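Local atomic coordinates of acetyltransferase of GNAT family (Staphylococcus aureus subsp. aureus Mu50, PDB entry 3D8P), a protein that probably transfers an acetyl group from acetyl-CoA to an acceptor substrate, as is usual for GNAT-family acetyltransferases. Residues E16-I21 with N64-T68; A3-Y9 with F55-N61; I115-T119 with D142-F147; N111-I115 with Y158-K162. The contacts are given in a common frame with arbitrary orientation. Residues are numbered along the deposited sequence.

Overall arrangement
All four contacts reach one mixed sheet of the GNAT fold, and together they illustrate how one sheet gathers contacts from distant parts of the chain. Interactions 1 and 2 occupy the N-terminal half, with centres about 10 Å apart; they meet where Val-66 and Gly-67 of interaction 1 pair with Ala-58 of interaction 2. Interactions 3 and 4 lie in the C-terminal half, about 12 Å apart between centres; they share Ile-115 and touch through the Tyr-116 and Tyr-158 rings. Between the halves, centres are 23 to 26 Å apart. The calcium ion, at a site formed by Asp-34, Asp-36 and Asp-37, takes no part in these contacts and is about 13 Å from the side chain of Ile-21 in interaction 1.

Interaction 1 (E16-I21 with N64-T68); sequences ELIEFI and NIVGT
A classic beta bulge in strand 65-73, in which Val-66 and Gly-67 both face Ala-58 of strand 54-59, lies where helix 14-28 of the GNAT fold packs. Residues 16-21 are regular helix; the chain of 64-68 is extended except at Val-66 (phi/psi -120/-6°), where it turns a corner. The closest CA pair is Leu-17 with Ile-65, 7.1 Å. Glu-16, chi1 and chi2 both t, reaches out so that its OE2 accepts a hydrogen bond from Ile-65 N at 2.9 Å, with a weak one from Asn-64 ND2 at 3.4 Å. A water gives hydrogen bonds to Glu-16 OE2 (2.6 Å) and Ile-65 O (2.9 Å). One turn on, Phe-20 (chi1 t, chi2 82°) receives Ile-65 CG2 over its ring face in a CH-pi contact, 3.8 Å from the centroid; its CZ lies 3.6 Å from Val-66 O. Ile-65 (m, t) also sends CD1 to 3.9 Å from Leu-17 CB. Thr-68 (chi1 p) faces the helix, its OG1 bonded to Lys-83 O of the next strand. The contact thus joins an apolar interior to a polar margin, where one carboxylate oxygen serves the backbone both directly and through water.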
loop_
_atom_site.group_PDB
_atom_site.type_symbol
_atom_site.label_atom_id
_atom_site.label_comp_id
_atom_site.label_asym_id
_atom_site.label_seq_id
_atom_site.Cartn_x
_atom_site.Cartn_y
_atom_site.Cartn_z
ATOM N N GLU A 16 -10.524 -9.865 -8.234
ATOM C CA GLU A 16 -11.143 -8.608 -7.844
ATOM C C GLU A 16 -10.096 -7.550 -7.495
ATOM O O GLU A 16 -10.214 -6.400 -7.926
ATOM C CB GLU A 16 -12.111 -8.793 -6.664
ATOM C CG GLU A 16 -12.972 -7.537 -6.426
ATOM C CD GLU A 16 -13.856 -7.603 -5.197
ATOM O OE1 GLU A 16 -14.080 -8.698 -4.660
ATOM O OE2 GLU A 16 -14.349 -6.544 -4.773
ATOM N N LEU A 17 -9.078 -7.953 -6.728
ATOM C CA LEU A 17 -8.005 -7.063 -6.307
ATOM C C LEU A 17 -7.264 -6.491 -7.492
ATOM O O LEU A 17 -7.071 -5.295 -7.594
ATOM C CB LEU A 17 -7.010 -7.802 -5.417
ATOM C CG LEU A 17 -5.803 -6.975 -4.936
ATOM C CD1 LEU A 17 -6.305 -5.801 -4.169
ATOM C CD2 LEU A 17 -4.839 -7.769 -4.067
ATOM N N ILE A 18 -6.847 -7.368 -8.396
ATOM C CA ILE A 18 -6.171 -6.951 -9.620
ATOM C C ILE A 18 -7.020 -5.991 -10.484
ATOM O O ILE A 18 -6.509 -4.947 -10.913
ATOM C CB ILE A 18 -5.697 -8.155 -10.429
ATOM C CG1 ILE A 18 -4.622 -8.910 -9.629
ATOM C CG2 ILE A 18 -5.124 -7.696 -11.771
ATOM C CD1 ILE A 18 -4.342 -10.308 -10.142
ATOM N N GLU A 19 -8.292 -6.301 -10.726
ATOM C CA GLU A 19 -9.164 -5.382 -11.478
ATOM C C GLU A 19 -9.384 -4.031 -10.796
ATOM O O GLU A 19 -9.501 -3.004 -11.473
ATOM C CB GLU A 19 -10.520 -5.995 -11.753
ATOM C CG GLU A 19 -11.392 -5.112 -12.649
ATOM N N PHE A 20 -9.455 -4.043 -9.465
ATOM C CA PHE A 20 -9.593 -2.827 -8.649
ATOM C C PHE A 20 -8.387 -1.915 -8.805
ATOM O O PHE A 20 -8.515 -0.751 -9.131
ATOM C CB PHE A 20 -9.781 -3.217 -7.169
ATOM C CG PHE A 20 -9.840 -2.056 -6.214
ATOM C CD1 PHE A 20 -11.017 -1.355 -6.024
ATOM C CD2 PHE A 20 -8.727 -1.681 -5.485
ATOM C CE1 PHE A 20 -11.069 -0.304 -5.139
ATOM C CE2 PHE A 20 -8.781 -0.626 -4.598
ATOM C CZ PHE A 20 -9.951 0.053 -4.420
ATOM N N ILE A 21 -7.203 -2.449 -8.559
ATOM C CA ILE A 21 -5.988 -1.673 -8.668
ATOM C C ILE A 21 -5.810 -1.151 -10.116
ATOM O O ILE A 21 -5.628 0.050 -10.330
ATOM C CB ILE A 21 -4.785 -2.511 -8.157
ATOM C CG1 ILE A 21 -4.919 -2.711 -6.639
ATOM C CG2 ILE A 21 -3.486 -1.840 -8.500
ATOM C CD1 ILE A 21 -3.767 -3.453 -5.937
ATOM N N ASN A 64 -17.049 -6.438 -0.835
ATOM C CA ASN A 64 -16.228 -6.067 -1.968
ATOM C C ASN A 64 -15.151 -5.102 -1.545
ATOM O O ASN A 64 -15.334 -4.327 -0.617
ATOM C CB ASN A 64 -17.068 -5.433 -3.050
ATOM C CG ASN A 64 -18.014 -6.419 -3.673
ATOM O OD1 ASN A 64 -19.202 -6.171 -3.709
ATOM N ND2 ASN A 64 -17.491 -7.566 -4.134
ATOM N N ILE A 65 -14.049 -5.138 -2.275
ATOM C CA ILE A 65 -12.894 -4.303 -2.013
ATOM C C ILE A 65 -13.206 -2.857 -2.319
ATOM O O ILE A 65 -13.655 -2.538 -3.421
ATOM C CB ILE A 65 -11.646 -4.748 -2.889
ATOM C CG1 ILE A 65 -11.212 -6.170 -2.512
ATOM C CG2 ILE A 65 -10.477 -3.738 -2.706
ATOM C CD1 ILE A 65 -10.153 -6.805 -3.397
ATOM N N VAL A 66 -13.001 -1.990 -1.323
ATOM C CA VAL A 66 -13.099 -0.546 -1.513
ATOM C C VAL A 66 -11.745 0.134 -1.181
ATOM O O VAL A 66 -11.577 1.321 -1.409
ATOM C CB VAL A 66 -14.322 0.106 -0.751
ATOM C CG1 VAL A 66 -15.654 -0.473 -1.242
ATOM C CG2 VAL A 66 -14.192 -0.004 0.763
ATOM N N GLY A 67 -10.776 -0.641 -0.681
ATOM C CA GLY A 67 -9.463 -0.159 -0.414
ATOM C C GLY A 67 -8.444 -1.277 -0.214
ATOM O O GLY A 67 -8.791 -2.426 0.141
ATOM N N THR A 68 -7.175 -0.937 -0.431
ATOM C CA THR A 68 -6.095 -1.902 -0.309
ATOM C C THR A 68 -4.862 -1.267 0.306
ATOM O O THR A 68 -4.657 -0.044 0.213
ATOM C CB THR A 68 -5.681 -2.510 -1.711
ATOM O OG1 THR A 68 -5.176 -1.478 -2.554
ATOM C CG2 THR A 68 -6.873 -3.214 -2.409
HETATM O O HOH W 1 -13.997 -4.170 -5.809
#

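Interaction 2 (A3-Y9 with F55-N61); sequences AINIIEY and FWLAINN. With ACT (acetate ion), chain D.
Ile-6 lies across Ala-58, its CD1 3.6 Å from Ala-58 CB and its CG2 3.8 Å from Trp-56 CB. This is the antiparallel pairing of edge strand 5-8 with strand 54-59 at the N-terminal margin of the GNAT sheet. The two short strand axes approach to 4.5 Å with directions 148° apart. Hydrogen-bonded pairs Asn-5 with Ile-59 (CA-CA 5.4 Å) and Ile-7 with Leu-57 (5.3 Å) alternate with non-hydrogen-bonded pairs Ile-6 with Ala-58 and Glu-8 with Trp-56 (both 4.5 Å). Asn-5 N bonds to Ile-59 O at 3.0 Å and Ile-59 N to Asn-5 O at 2.8 Å; Ile-7 N reaches Leu-57 O at 2.9 Å and Leu-57 N reaches Ile-7 O at 2.7 Å. Tyr-9 N continues the series to Phe-55 O, 2.9 Å.

The Ile-6 and Ala-58 face is packed by helix 95-109, whereas Leu-57 on the other face meets Leu-17 of helix 14-28. On that second face Ile-7 and Ile-59, both p, t, bring their CD1 atoms to 3.7 Å. At the ends, one water bridges Ala-3 O (3.0 Å) and Asn-61 N (3.2 Å), another Glu-8 OE2 (3.0 Å) and Phe-55 N (2.9 Å). The end of Tyr-9 (chi1 t) leads away from residues 55-61, and its OH gives a very short hydrogen bond, 2.4 Å, to OXT of an acetate probably from the crystallisation liquor.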
loop_
_atom_site.group_PDB
_atom_site.type_symbol
_atom_site.label_atom_id
_atom_site.label_comp_id
_atom_site.label_asym_id
_atom_site.label_seq_id
_atom_site.Cartn_x
_atom_site.Cartn_y
_atom_site.Cartn_z
ATOM N N ALA A 3 -20.071 0.749 8.105
ATOM C CA ALA A 3 -20.047 0.682 6.622
ATOM C C ALA A 3 -18.849 -0.138 6.118
ATOM O O ALA A 3 -19.004 -0.923 5.187
ATOM C CB ALA A 3 -20.040 2.105 6.006
ATOM N N ILE A 4 -17.680 0.020 6.754
ATOM C CA ILE A 4 -16.404 -0.576 6.276
ATOM C C ILE A 4 -15.663 -1.437 7.313
ATOM O O ILE A 4 -15.606 -1.081 8.485
ATOM C CB ILE A 4 -15.460 0.559 5.784
ATOM C CG1 ILE A 4 -16.136 1.355 4.658
ATOM C CG2 ILE A 4 -14.116 0.032 5.332
ATOM C CD1 ILE A 4 -16.657 0.521 3.509
ATOM N N ASN A 5 -15.106 -2.566 6.866
ATOM C CA ASN A 5 -14.308 -3.485 7.701
ATOM C C ASN A 5 -12.960 -3.737 7.045
ATOM O O ASN A 5 -12.874 -3.735 5.823
ATOM C CB ASN A 5 -15.004 -4.834 7.811
ATOM C CG ASN A 5 -16.480 -4.694 7.982
ATOM O OD1 ASN A 5 -16.938 -4.004 8.899
ATOM N ND2 ASN A 5 -17.249 -5.328 7.087
ATOM N N ILE A 6 -11.932 -3.982 7.853
ATOM C CA ILE A 6 -10.591 -4.279 7.346
ATOM C C ILE A 6 -10.332 -5.762 7.600
ATOM O O ILE A 6 -10.453 -6.220 8.717
ATOM C CB ILE A 6 -9.451 -3.421 8.012
ATOM C CG1 ILE A 6 -9.742 -1.922 7.966
ATOM C CG2 ILE A 6 -8.099 -3.675 7.357
ATOM C CD1 ILE A 6 -9.863 -1.352 6.617
ATOM N N ILE A 7 -9.980 -6.493 6.546
ATOM C CA ILE A 7 -9.648 -7.903 6.640
ATOM C C ILE A 7 -8.303 -8.166 5.970
ATOM O O ILE A 7 -7.802 -7.353 5.189
ATOM C CB ILE A 7 -10.713 -8.796 5.965
ATOM C CG1 ILE A 7 -10.872 -8.422 4.472
ATOM C CG2 ILE A 7 -12.035 -8.719 6.767
ATOM C CD1 ILE A 7 -11.635 -9.424 3.641
ATOM N N GLU A 8 -7.705 -9.300 6.292
ATOM C CA GLU A 8 -6.516 -9.714 5.610
ATOM C C GLU A 8 -6.948 -10.225 4.243
ATOM O O GLU A 8 -8.045 -10.790 4.080
ATOM C CB GLU A 8 -5.795 -10.816 6.378
ATOM C CG GLU A 8 -4.408 -11.127 5.797
ATOM C CD GLU A 8 -3.558 -12.007 6.705
ATOM O OE1 GLU A 8 -3.808 -13.234 6.762
ATOM O OE2 GLU A 8 -2.608 -11.473 7.326
ATOM N N TYR A 9 -6.097 -9.998 3.252
ATOM C CA TYR A 9 -6.313 -10.553 1.928
ATOM C C TYR A 9 -6.432 -12.079 2.048
ATOM O O TYR A 9 -5.714 -12.693 2.831
ATOM C CB TYR A 9 -5.130 -10.200 1.028
ATOM C CG TYR A 9 -5.077 -10.978 -0.279
ATOM C CD1 TYR A 9 -5.715 -10.495 -1.417
ATOM C CD2 TYR A 9 -4.388 -12.184 -0.374
ATOM C CE1 TYR A 9 -5.692 -11.188 -2.598
ATOM C CE2 TYR A 9 -4.363 -12.894 -1.557
ATOM C CZ TYR A 9 -5.006 -12.373 -2.670
ATOM O OH TYR A 9 -4.992 -13.047 -3.857
ATOM N N PHE A 55 -0.979 -7.651 3.885
ATOM C CA PHE A 55 -1.856 -7.159 2.841
ATOM C C PHE A 55 -3.283 -7.177 3.393
ATOM O O PHE A 55 -3.835 -8.239 3.741
ATOM C CB PHE A 55 -1.702 -7.919 1.512
ATOM C CG PHE A 55 -2.042 -7.079 0.338
ATOM C CD1 PHE A 55 -3.360 -6.683 0.118
ATOM C CD2 PHE A 55 -1.061 -6.602 -0.504
ATOM C CE1 PHE A 55 -3.696 -5.879 -0.938
ATOM C CE2 PHE A 55 -1.388 -5.796 -1.571
ATOM C CZ PHE A 55 -2.710 -5.429 -1.795
ATOM N N TRP A 56 -3.848 -5.972 3.504
ATOM C CA TRP A 56 -5.164 -5.749 4.084
ATOM C C TRP A 56 -6.118 -5.185 3.043
ATOM O O TRP A 56 -5.708 -4.458 2.123
ATOM C CB TRP A 56 -5.078 -4.774 5.264
ATOM C CG TRP A 56 -4.106 -5.172 6.340
ATOM C CD1 TRP A 56 -2.861 -4.629 6.561
ATOM C CD2 TRP A 56 -4.283 -6.186 7.342
ATOM N NE1 TRP A 56 -2.259 -5.250 7.626
ATOM C CE2 TRP A 56 -3.106 -6.205 8.128
ATOM C CE3 TRP A 56 -5.324 -7.071 7.660
ATOM C CZ2 TRP A 56 -2.942 -7.071 9.207
ATOM C CZ3 TRP A 56 -5.163 -7.933 8.719
ATOM C CH2 TRP A 56 -3.967 -7.937 9.479
ATOM N N LEU A 57 -7.385 -5.552 3.181
ATOM C CA LEU A 57 -8.442 -5.050 2.316
ATOM C C LEU A 57 -9.475 -4.335 3.154
ATOM O O LEU A 57 -9.891 -4.837 4.194
ATOM C CB LEU A 57 -9.150 -6.200 1.591
ATOM C CG LEU A 57 -8.259 -7.156 0.811
ATOM C CD1 LEU A 57 -9.091 -8.260 0.211
ATOM C CD2 LEU A 57 -7.464 -6.399 -0.265
ATOM N N ALA A 58 -9.893 -3.166 2.688
ATOM C CA ALA A 58 -11.051 -2.486 3.243
ATOM C C ALA A 58 -12.199 -2.977 2.374
ATOM O O ALA A 58 -12.122 -2.913 1.130
ATOM C CB ALA A 58 -10.902 -0.992 3.156
ATOM N N ILE A 59 -13.244 -3.499 3.025
ATOM C CA ILE A 59 -14.365 -4.067 2.325
ATOM C C ILE A 59 -15.685 -3.464 2.818
ATOM O O ILE A 59 -15.824 -3.070 3.973
ATOM C CB ILE A 59 -14.368 -5.630 2.442
ATOM C CG1 ILE A 59 -14.552 -6.082 3.899
ATOM C CG2 ILE A 59 -13.076 -6.229 1.848
ATOM C CD1 ILE A 59 -14.837 -7.593 4.070
ATOM N N ASN A 60 -16.661 -3.408 1.928
ATOM C CA ASN A 60 -17.960 -2.860 2.274
ATOM C C ASN A 60 -18.901 -3.963 2.794
ATOM O O ASN A 60 -18.463 -5.090 3.070
ATOM C CB ASN A 60 -18.527 -2.092 1.069
ATOM C CG ASN A 60 -18.848 -2.982 -0.119
ATOM O OD1 ASN A 60 -18.793 -4.209 -0.040
ATOM N ND2 ASN A 60 -19.220 -2.352 -1.231
ATOM N N ASN A 61 -20.179 -3.626 2.945
ATOM C CA ASN A 61 -21.194 -4.551 3.456
ATOM C C ASN A 61 -21.411 -5.777 2.568
ATOM O O ASN A 61 -21.828 -6.832 3.042
ATOM C CB ASN A 61 -22.529 -3.798 3.677
ATOM C CG ASN A 61 -23.168 -3.304 2.361
ATOM O OD1 ASN A 61 -22.510 -2.674 1.523
ATOM N ND2 ASN A 61 -24.461 -3.594 2.186
HETATM C C ACT D . -2.671 -15.736 -4.472
HETATM O O ACT D . -1.917 -15.653 -3.465
HETATM O OXT ACT D . -3.706 -15.031 -4.407
HETATM C CH3 ACT D . -2.383 -16.606 -5.680
HETATM O O HOH W 2 -20.927 -0.535 2.950
HETATM O O HOH W 3 -1.820 -8.783 6.403
#

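Interaction 3 (I115-T119 with D142-F147); sequences IYLGT and DLPSSF. With EDO (1,2-ethanediol), chain G; EDO (1,2-ethanediol), chain F.
Asp-142 lies in the loop between strands 136-138 and 155-160 of the GNAT sheet, a loop that folds back against strand 114-119. Its carbonyl O accepts a hydrogen bond from a water at 2.5 Å; the same water is hydrogen-bonded to Tyr-116 OH at 2.7 Å, so strand and loop are linked through solvent, with no direct hydrogen bond between the segments. Leu-143 (m, t), its CA 7.9 Å from Tyr-116 CA, places CD2 4.0 Å from Tyr-116 CD1. Pro-144, with C-gamma endo pucker, sets its CD over the face of the Tyr-116 ring (chi1 m, chi2 -89°), 3.8 Å from the centroid and 16° off the normal, a CH-pi contact. A type I beta turn then runs from Pro-144 to Phe-147, through Ser-145 (-61/-26°) and Ser-146 (-90/-1°), and closes with Phe-147 N to Pro-144 O at 3.1 Å. This reversal brings the Phe-147 side chain, chi1 t, back to the strand, with CD2 3.7 Å from Tyr-116 CB.

The extended strand 114-119 runs parallel to strand 78-86, and the two probably splay apart to admit acetyl-CoA, as in other GNAT proteins. Gly-118 O accepts a hydrogen bond at 2.8 Å from O1 of the chain G 1,2-ethanediol, probably from the crystallisation liquor. The edge of the Phe-147 ring faces the Gly-118 backbone, its CZ 3.8 Å from Gly-118 N.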
loop_
_atom_site.group_PDB
_atom_site.type_symbol
_atom_site.label_atom_id
_atom_site.label_comp_id
_atom_site.label_asym_id
_atom_site.label_seq_id
_atom_site.Cartn_x
_atom_site.Cartn_y
_atom_site.Cartn_z
ATOM N N ILE A 115 8.623 2.779 7.982
ATOM C CA ILE A 115 7.949 2.501 6.735
ATOM C C ILE A 115 8.410 3.480 5.672
ATOM O O ILE A 115 8.227 4.703 5.811
ATOM C CB ILE A 115 6.382 2.661 6.883
ATOM C CG1 ILE A 115 5.842 1.823 8.054
ATOM C CG2 ILE A 115 5.673 2.310 5.561
ATOM C CD1 ILE A 115 4.350 1.975 8.315
ATOM N N TYR A 116 9.022 2.929 4.625
ATOM C CA TYR A 116 9.420 3.670 3.453
ATOM C C TYR A 116 8.363 3.467 2.384
ATOM O O TYR A 116 7.646 2.486 2.402
ATOM C CB TYR A 116 10.764 3.151 2.909
ATOM C CG TYR A 116 11.971 3.531 3.722
ATOM C CD1 TYR A 116 12.642 4.712 3.460
ATOM C CD2 TYR A 116 12.471 2.707 4.727
ATOM C CE1 TYR A 116 13.749 5.078 4.177
ATOM C CE2 TYR A 116 13.595 3.086 5.469
ATOM C CZ TYR A 116 14.231 4.270 5.164
ATOM O OH TYR A 116 15.342 4.695 5.839
ATOM N N LEU A 117 8.274 4.384 1.435
ATOM C CA LEU A 117 7.453 4.172 0.254
ATOM C C LEU A 117 7.972 5.023 -0.884
ATOM O O LEU A 117 8.606 6.052 -0.668
ATOM C CB LEU A 117 5.964 4.468 0.528
ATOM C CG LEU A 117 5.466 5.891 0.762
ATOM C CD1 LEU A 117 5.121 6.582 -0.532
ATOM C CD2 LEU A 117 4.298 5.908 1.695
ATOM N N GLY A 118 7.714 4.555 -2.100
ATOM C CA GLY A 118 7.922 5.320 -3.316
ATOM C C GLY A 118 6.551 5.427 -3.979
ATOM O O GLY A 118 5.735 4.511 -3.881
ATOM N N THR A 119 6.295 6.536 -4.652
ATOM C CA THR A 119 5.045 6.741 -5.362
ATOM C C THR A 119 5.318 7.640 -6.583
ATOM O O THR A 119 6.410 8.159 -6.747
ATOM C CB THR A 119 3.945 7.276 -4.399
ATOM O OG1 THR A 119 2.679 7.252 -5.058
ATOM C CG2 THR A 119 4.260 8.679 -3.878
ATOM N N ASP A 142 18.741 8.540 -0.057
ATOM C CA ASP A 142 18.480 8.226 1.339
ATOM C C ASP A 142 17.855 6.840 1.537
ATOM O O ASP A 142 17.740 6.386 2.676
ATOM C CB ASP A 142 17.446 9.201 1.937
ATOM C CG ASP A 142 17.928 10.634 2.042
ATOM O OD1 ASP A 142 19.177 10.875 2.051
ATOM O OD2 ASP A 142 17.003 11.516 2.147
ATOM N N LEU A 143 17.381 6.202 0.466
ATOM C CA LEU A 143 16.715 4.897 0.576
ATOM C C LEU A 143 17.733 3.808 0.933
ATOM O O LEU A 143 18.861 3.844 0.457
ATOM C CB LEU A 143 16.003 4.512 -0.730
ATOM C CG LEU A 143 14.855 5.401 -1.220
ATOM C CD1 LEU A 143 14.527 5.100 -2.684
ATOM C CD2 LEU A 143 13.638 5.316 -0.346
ATOM N N PRO A 144 17.347 2.847 1.784
ATOM C CA PRO A 144 18.274 1.776 2.133
ATOM C C PRO A 144 18.470 0.809 0.975
ATOM O O PRO A 144 17.642 0.759 0.080
ATOM C CB PRO A 144 17.570 1.096 3.304
ATOM C CG PRO A 144 16.167 1.343 3.085
ATOM C CD PRO A 144 16.051 2.669 2.456
ATOM N N SER A 145 19.557 0.042 0.990
ATOM C CA SER A 145 19.858 -0.877 -0.112
ATOM C C SER A 145 18.819 -1.990 -0.376
ATOM O O SER A 145 18.738 -2.468 -1.496
ATOM C CB SER A 145 21.240 -1.512 0.086
ATOM O OG SER A 145 21.244 -2.277 1.288
ATOM N N SER A 146 18.044 -2.411 0.620
ATOM C CA SER A 146 17.061 -3.479 0.388
ATOM C C SER A 146 15.721 -2.952 -0.048
ATOM O O SER A 146 14.791 -3.738 -0.283
ATOM C CB SER A 146 16.897 -4.432 1.613
ATOM O OG SER A 146 16.486 -3.757 2.784
ATOM N N PHE A 147 15.603 -1.626 -0.141
ATOM C CA PHE A 147 14.409 -1.034 -0.660
ATOM C C PHE A 147 14.440 -1.213 -2.184
ATOM O O PHE A 147 15.389 -0.748 -2.837
ATOM C CB PHE A 147 14.298 0.436 -0.253
ATOM C CG PHE A 147 13.092 1.133 -0.828
ATOM C CD1 PHE A 147 13.135 1.680 -2.110
ATOM C CD2 PHE A 147 11.913 1.238 -0.102
ATOM C CE1 PHE A 147 12.008 2.301 -2.656
ATOM C CE2 PHE A 147 10.776 1.869 -0.645
ATOM C CZ PHE A 147 10.828 2.393 -1.913
HETATM C C1 EDO G . 3.201 3.274 -1.851
HETATM O O1 EDO G . 3.380 3.044 -3.241
HETATM C C2 EDO G . 1.879 2.710 -1.372
HETATM O O2 EDO G . 1.016 2.678 -2.495
HETATM C C1 EDO F . -0.885 4.847 -4.905
HETATM O O1 EDO F . -0.497 3.569 -4.371
HETATM C C2 EDO F . -0.542 5.965 -3.938
HETATM O O2 EDO F . 0.885 6.119 -3.827
HETATM O O HOH W 4 16.400 6.944 4.765
#

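Interaction 4 (N111-I115 with Y158-K162); sequences NIDGI and YRNLK
Asn-111, with positive phi (58/40°), is the C-prime residue of the Schellman motif that ends helix 95-109, and from it the chain turns into strand 114-119. Ile-112 (m, t) follows; its carbonyl O lies 3.5 Å from Leu-161 CD1, and its CG2 is 4.4 Å from that same methyl. Asp-113 (-84/-19°) supplies a carbonyl that accepts two backbone hydrogen bonds, from Leu-161 N at 2.9 Å and Lys-162 N at 3.2 Å, as segment 158-162 leaves the extended conformation at Leu-161 (-102/-42°). Gly-114, fully extended, forms a non-hydrogen-bonded antiparallel pair with Asn-160, CA-CA 4.5 Å. Its CA is 3.5 Å from Tyr-158 OH and 3.3 Å from Arg-159 O; a CB here would clash with that hydroxyl, which donates to Asn-160 OD1 at 2.8 Å, both residues having chi1 t. Ile-115 completes the register as a hydrogen-bonded pair with Arg-159, CA-CA 5.2 Å: Ile-115 N to Arg-159 O is 2.9 Å and Arg-159 N to Ile-115 O 2.8 Å. Ile-115 CG1 packs 4.0 Å from Leu-161 CD1 on the face toward helix 95-109, where Leu-161 also meets Cys-107. The directions of 112-115 and 158-162 differ by 155°. Such antiparallel pairing of the strand after this helix with the chain's last strand belongs to the C-terminal half of the GNAT fold.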
loop_
_atom_site.group_PDB
_atom_site.type_symbol
_atom_site.label_atom_id
_atom_site.label_comp_id
_atom_site.label_asym_id
_atom_site.label_seq_id
_atom_site.Cartn_x
_atom_site.Cartn_y
_atom_site.Cartn_z
ATOM N N ASN A 111 7.710 -5.553 15.555
ATOM C CA ASN A 111 9.004 -4.865 15.758
ATOM C C ASN A 111 9.614 -4.206 14.513
ATOM O O ASN A 111 10.830 -4.272 14.280
ATOM C CB ASN A 111 9.997 -5.831 16.423
ATOM C CG ASN A 111 9.517 -6.285 17.790
ATOM O OD1 ASN A 111 9.315 -5.459 18.687
ATOM N ND2 ASN A 111 9.305 -7.599 17.952
ATOM N N ILE A 112 8.752 -3.595 13.706
ATOM C CA ILE A 112 9.184 -2.850 12.531
ATOM C C ILE A 112 9.319 -1.401 12.971
ATOM O O ILE A 112 8.402 -0.827 13.552
ATOM C CB ILE A 112 8.221 -3.027 11.346
ATOM C CG1 ILE A 112 8.314 -4.467 10.831
ATOM C CG2 ILE A 112 8.524 -2.034 10.222
ATOM C CD1 ILE A 112 7.246 -4.824 9.818
ATOM N N ASP A 113 10.490 -0.836 12.708
ATOM C CA ASP A 113 10.862 0.505 13.127
ATOM C C ASP A 113 10.397 1.635 12.229
ATOM O O ASP A 113 10.322 2.794 12.666
ATOM C CB ASP A 113 12.384 0.566 13.242
ATOM C CG ASP A 113 12.895 -0.231 14.426
ATOM O OD1 ASP A 113 12.154 -0.303 15.419
ATOM O OD2 ASP A 113 14.013 -0.778 14.366
ATOM N N GLY A 114 10.061 1.322 10.990
ATOM C CA GLY A 114 9.716 2.382 10.060
ATOM C C GLY A 114 9.181 1.861 8.772
ATOM O O GLY A 114 9.329 0.697 8.500
ATOM N N ILE A 115 8.623 2.779 7.982
ATOM C CA ILE A 115 7.949 2.501 6.735
ATOM C C ILE A 115 8.410 3.480 5.672
ATOM O O ILE A 115 8.227 4.703 5.811
ATOM C CB ILE A 115 6.382 2.661 6.883
ATOM C CG1 ILE A 115 5.842 1.823 8.054
ATOM C CG2 ILE A 115 5.673 2.310 5.561
ATOM C CD1 ILE A 115 4.350 1.975 8.315
ATOM N N TYR A 158 9.168 8.488 4.175
ATOM C CA TYR A 158 9.473 7.659 5.321
ATOM C C TYR A 158 8.666 8.121 6.542
ATOM O O TYR A 158 8.512 9.310 6.808
ATOM C CB TYR A 158 10.982 7.648 5.653
ATOM C CG TYR A 158 11.313 6.878 6.927
ATOM C CD1 TYR A 158 11.459 5.501 6.919
ATOM C CD2 TYR A 158 11.478 7.550 8.143
ATOM C CE1 TYR A 158 11.745 4.798 8.111
ATOM C CE2 TYR A 158 11.757 6.875 9.315
ATOM C CZ TYR A 158 11.888 5.486 9.293
ATOM O OH TYR A 158 12.195 4.819 10.457
ATOM N N ARG A 159 8.138 7.135 7.257
ATOM C CA ARG A 159 7.478 7.352 8.511
ATOM C C ARG A 159 8.157 6.509 9.563
ATOM O O ARG A 159 8.235 5.292 9.431
ATOM C CB ARG A 159 6.004 6.956 8.458
ATOM C CG ARG A 159 5.335 7.076 9.823
ATOM C CD ARG A 159 3.827 7.119 9.734
ATOM N NE ARG A 159 3.243 7.184 11.072
ATOM C CZ ARG A 159 1.939 7.149 11.332
ATOM N NH1 ARG A 159 1.044 7.038 10.363
ATOM N NH2 ARG A 159 1.528 7.183 12.586
ATOM N N ASN A 160 8.643 7.174 10.594
ATOM C CA ASN A 160 9.263 6.546 11.743
ATOM C C ASN A 160 8.216 6.070 12.729
ATOM O O ASN A 160 7.307 6.819 13.095
ATOM C CB ASN A 160 10.151 7.533 12.483
ATOM C CG ASN A 160 11.156 6.839 13.383
ATOM O OD1 ASN A 160 11.998 6.059 12.904
ATOM N ND2 ASN A 160 11.099 7.141 14.692
ATOM N N LEU A 161 8.349 4.820 13.159
ATOM C CA LEU A 161 7.419 4.240 14.130
ATOM C C LEU A 161 8.046 4.210 15.517
ATOM O O LEU A 161 7.374 4.507 16.484
ATOM C CB LEU A 161 7.006 2.830 13.712
ATOM C CG LEU A 161 6.424 2.734 12.308
ATOM C CD1 LEU A 161 6.115 1.260 11.984
ATOM C CD2 LEU A 161 5.205 3.655 12.154
ATOM N N LYS A 162 9.331 3.840 15.577
ATOM C CA LYS A 162 10.143 3.828 16.814
ATOM C C LYS A 162 10.391 5.251 17.380
ATOM O O LYS A 162 9.931 5.604 18.463
ATOM C CB LYS A 162 11.505 3.138 16.553
ATOM C CG LYS A 162 12.236 3.693 15.306
ATOM C CD LYS A 162 13.746 3.753 15.448
ATOM C CE LYS A 162 14.415 4.024 14.097
ATOM N NZ LYS A 162 15.858 4.445 14.304
#